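Local atomic coordinates of putative glyoxalase superfamily protein (Ralstonia eutropha, PDB entry 3IUZ), a protein that probably acts as an iron(II)-dependent dioxygenase that converts 2-oxoadipate into 2-hydroxyglutarate with loss of carbon dioxide. Residues 82-87 with 236-241. Residues are numbered along the deposited sequence; the frame is centred on the assembly and turned at random. Where two conformers were deposited one is given.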
loop_
_atom_site.group_PDB
_atom_site.type_symbol
_atom_site.label_atom_id
_atom_site.label_comp_id
_atom_site.label_asym_id
_atom_site.label_seq_id
_atom_site.Cartn_x
_atom_site.Cartn_y
_atom_site.Cartn_z
ATOM N N HIS A 82 5.441 6.354 0.814
ATOM C CA HIS A 82 4.134 5.889 1.236
ATOM C C HIS A 82 3.614 4.814 0.285
ATOM O O HIS A 82 4.003 4.806 -0.893
ATOM C CB HIS A 82 3.143 7.043 1.307
ATOM C CG HIS A 82 2.710 7.604 -0.010
ATOM N ND1 HIS A 82 3.396 8.610 -0.655
ATOM C CD2 HIS A 82 1.609 7.357 -0.760
ATOM C CE1 HIS A 82 2.726 8.961 -1.741
ATOM N NE2 HIS A 82 1.651 8.194 -1.839
ATOM N N GLY A 83 2.813 3.884 0.822
ATOM C CA GLY A 83 1.957 3.001 0.020
ATOM C C GLY A 83 0.503 3.491 0.116
ATOM O O GLY A 83 0.071 4.010 1.178
ATOM N N ALA A 84 -0.238 3.387 -0.978
ATOM C CA ALA A 84 -1.625 3.854 -1.011
ATOM C C ALA A 84 -2.492 2.640 -1.286
ATOM O O ALA A 84 -2.170 1.831 -2.169
ATOM C CB ALA A 84 -1.845 4.901 -2.088
ATOM N N LEU A 85 -3.558 2.485 -0.503
ATOM C CA LEU A 85 -4.525 1.443 -0.760
ATOM C C LEU A 85 -5.945 1.921 -0.674
ATOM O O LEU A 85 -6.228 3.041 -0.214
ATOM C CB LEU A 85 -4.303 0.220 0.129
ATOM C CG LEU A 85 -4.384 0.407 1.647
ATOM C CD1 LEU A 85 -5.295 -0.657 2.243
ATOM C CD2 LEU A 85 -3.038 0.315 2.296
ATOM N N ARG A 86 -6.826 1.092 -1.200
ATOM C CA ARG A 86 -8.211 1.465 -1.316
ATOM C C ARG A 86 -9.058 0.460 -0.559
ATOM O O ARG A 86 -8.700 -0.734 -0.435
ATOM C CB ARG A 86 -8.643 1.527 -2.774
ATOM C CG ARG A 86 -7.901 2.634 -3.583
ATOM C CD ARG A 86 -8.391 2.687 -5.006
ATOM N NE ARG A 86 -7.671 3.721 -5.763
ATOM C CZ ARG A 86 -7.721 3.879 -7.072
ATOM N NH1 ARG A 86 -8.493 3.087 -7.817
ATOM N NH2 ARG A 86 -7.060 4.888 -7.627
ATOM N N THR A 87 -10.189 0.972 -0.079
ATOM C CA THR A 87 -11.185 0.198 0.624
ATOM C C THR A 87 -12.558 0.659 0.159
ATOM O O THR A 87 -12.725 1.787 -0.410
ATOM C CB THR A 87 -11.101 0.382 2.137
ATOM O OG1 THR A 87 -11.426 1.753 2.464
ATOM C CG2 THR A 87 -9.679 -0.021 2.705
ATOM N N PHE A 236 -2.048 -2.837 -2.481
ATOM C CA PHE A 236 -1.490 -1.497 -2.755
ATOM C C PHE A 236 -1.798 -1.032 -4.209
ATOM O O PHE A 236 -1.533 -1.783 -5.172
ATOM C CB PHE A 236 0.045 -1.498 -2.571
ATOM C CG PHE A 236 0.558 -1.204 -1.148
ATOM C CD1 PHE A 236 -0.288 -0.923 -0.086
ATOM C CD2 PHE A 236 1.940 -1.170 -0.909
ATOM C CE1 PHE A 236 0.246 -0.660 1.186
ATOM C CE2 PHE A 236 2.459 -0.891 0.352
ATOM C CZ PHE A 236 1.633 -0.619 1.381
ATOM N N ASN A 237 -2.304 0.188 -4.354
ATOM C CA ASN A 237 -2.569 0.817 -5.625
ATOM C C ASN A 237 -1.239 1.338 -6.219
ATOM O O ASN A 237 -1.025 1.310 -7.453
ATOM C CB ASN A 237 -3.520 1.965 -5.407
ATOM C CG ASN A 237 -3.826 2.740 -6.666
ATOM O OD1 ASN A 237 -3.271 3.787 -6.862
ATOM N ND2 ASN A 237 -4.725 2.210 -7.529
ATOM N N HIS A 238 -0.361 1.817 -5.331
ATOM C CA HIS A 238 0.936 2.271 -5.737
ATOM C C HIS A 238 1.863 2.374 -4.544
ATOM O O HIS A 238 1.404 2.401 -3.375
ATOM C CB HIS A 238 0.826 3.603 -6.519
ATOM C CG HIS A 238 0.415 4.790 -5.692
ATOM N ND1 HIS A 238 -0.878 5.275 -5.660
ATOM C CD2 HIS A 238 1.139 5.607 -4.885
ATOM C CE1 HIS A 238 -0.925 6.349 -4.891
ATOM N NE2 HIS A 238 0.275 6.545 -4.377
ATOM N N ALA A 239 3.156 2.326 -4.843
ATOM C CA ALA A 239 4.184 2.685 -3.899
ATOM C C ALA A 239 4.897 3.910 -4.416
ATOM O O ALA A 239 5.070 4.067 -5.627
ATOM C CB ALA A 239 5.185 1.572 -3.715
ATOM N N THR A 240 5.394 4.721 -3.485
ATOM C CA THR A 240 6.011 5.995 -3.816
ATOM C C THR A 240 7.386 6.127 -3.223
ATOM O O THR A 240 7.627 5.749 -2.060
ATOM C CB THR A 240 5.114 7.143 -3.347
ATOM O OG1 THR A 240 3.833 6.982 -3.951
ATOM C CG2 THR A 240 5.673 8.560 -3.701
ATOM N N ASP A 241 8.279 6.714 -4.006
ATOM C CA ASP A 241 9.719 6.725 -3.718
ATOM C C ASP A 241 10.045 8.197 -3.592
ATOM O O ASP A 241 9.746 8.978 -4.505
ATOM C CB ASP A 241 10.445 6.046 -4.891
ATOM C CG ASP A 241 11.957 6.004 -4.772
ATOM O OD1 ASP A 241 12.557 6.587 -3.831
ATOM O OD2 ASP A 241 12.572 5.343 -5.663
HETATM O O HOH W 1 0.088 8.913 -3.662
HETATM O O HOH W 2 -4.109 6.264 -7.679
#
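His238 and Ala84 form a hydrogen-bonded pair between antiparallel strands. Ala84 N donates to His238 O (3.1 Å), and Ala84 O receives Asn237 N (2.7 Å). The His238 side chain starts at CB on the sheet face that also carries His82, Ala84 and Thr240. Its CG sits between the backbone N and the carbonyl carbon (chi1 69°), which swings the ring across the strand and over Ala84. ND1 donates almost straight (169°) to a lone pair of Asn237 OD1, 3.1 Å away and close to the ring plane. This bond fixes the ring's rotation and leaves NE2 as the remaining nitrogen. CE1 lies 3.3 Å from Ala84 CB, whose methyl makes a CH-pi contact with one ring face. CD2 lies on the ring edge turned to His82, 4.0 Å from its NE2. At the tip, NE2 comes 3.3 Å from His82 NE2, a weak hydrogen bond at best. Thr240 CB lies over a face of the His82 ring, while Thr240 OG1 is bonded to Glu304. On the opposite face of the sheet, Gly83 CA lies over the Phe236 ring, 4.0 Å from its centroid. Further along, the Asn237 amide lies nearly parallel to the Arg86 guanidinium (planes 22° apart), with ND2 over its centre. Phe302 of strand 293-306 stacks with His238. A solvent atom modelled as water bridges the two NE2 atoms, but both separations are doubtfully short for water. Two converging histidine nitrogens with Glu304 nearby are consistent with the two-histidine, one-carboxylate iron site of glyoxalase-fold dioxygenases.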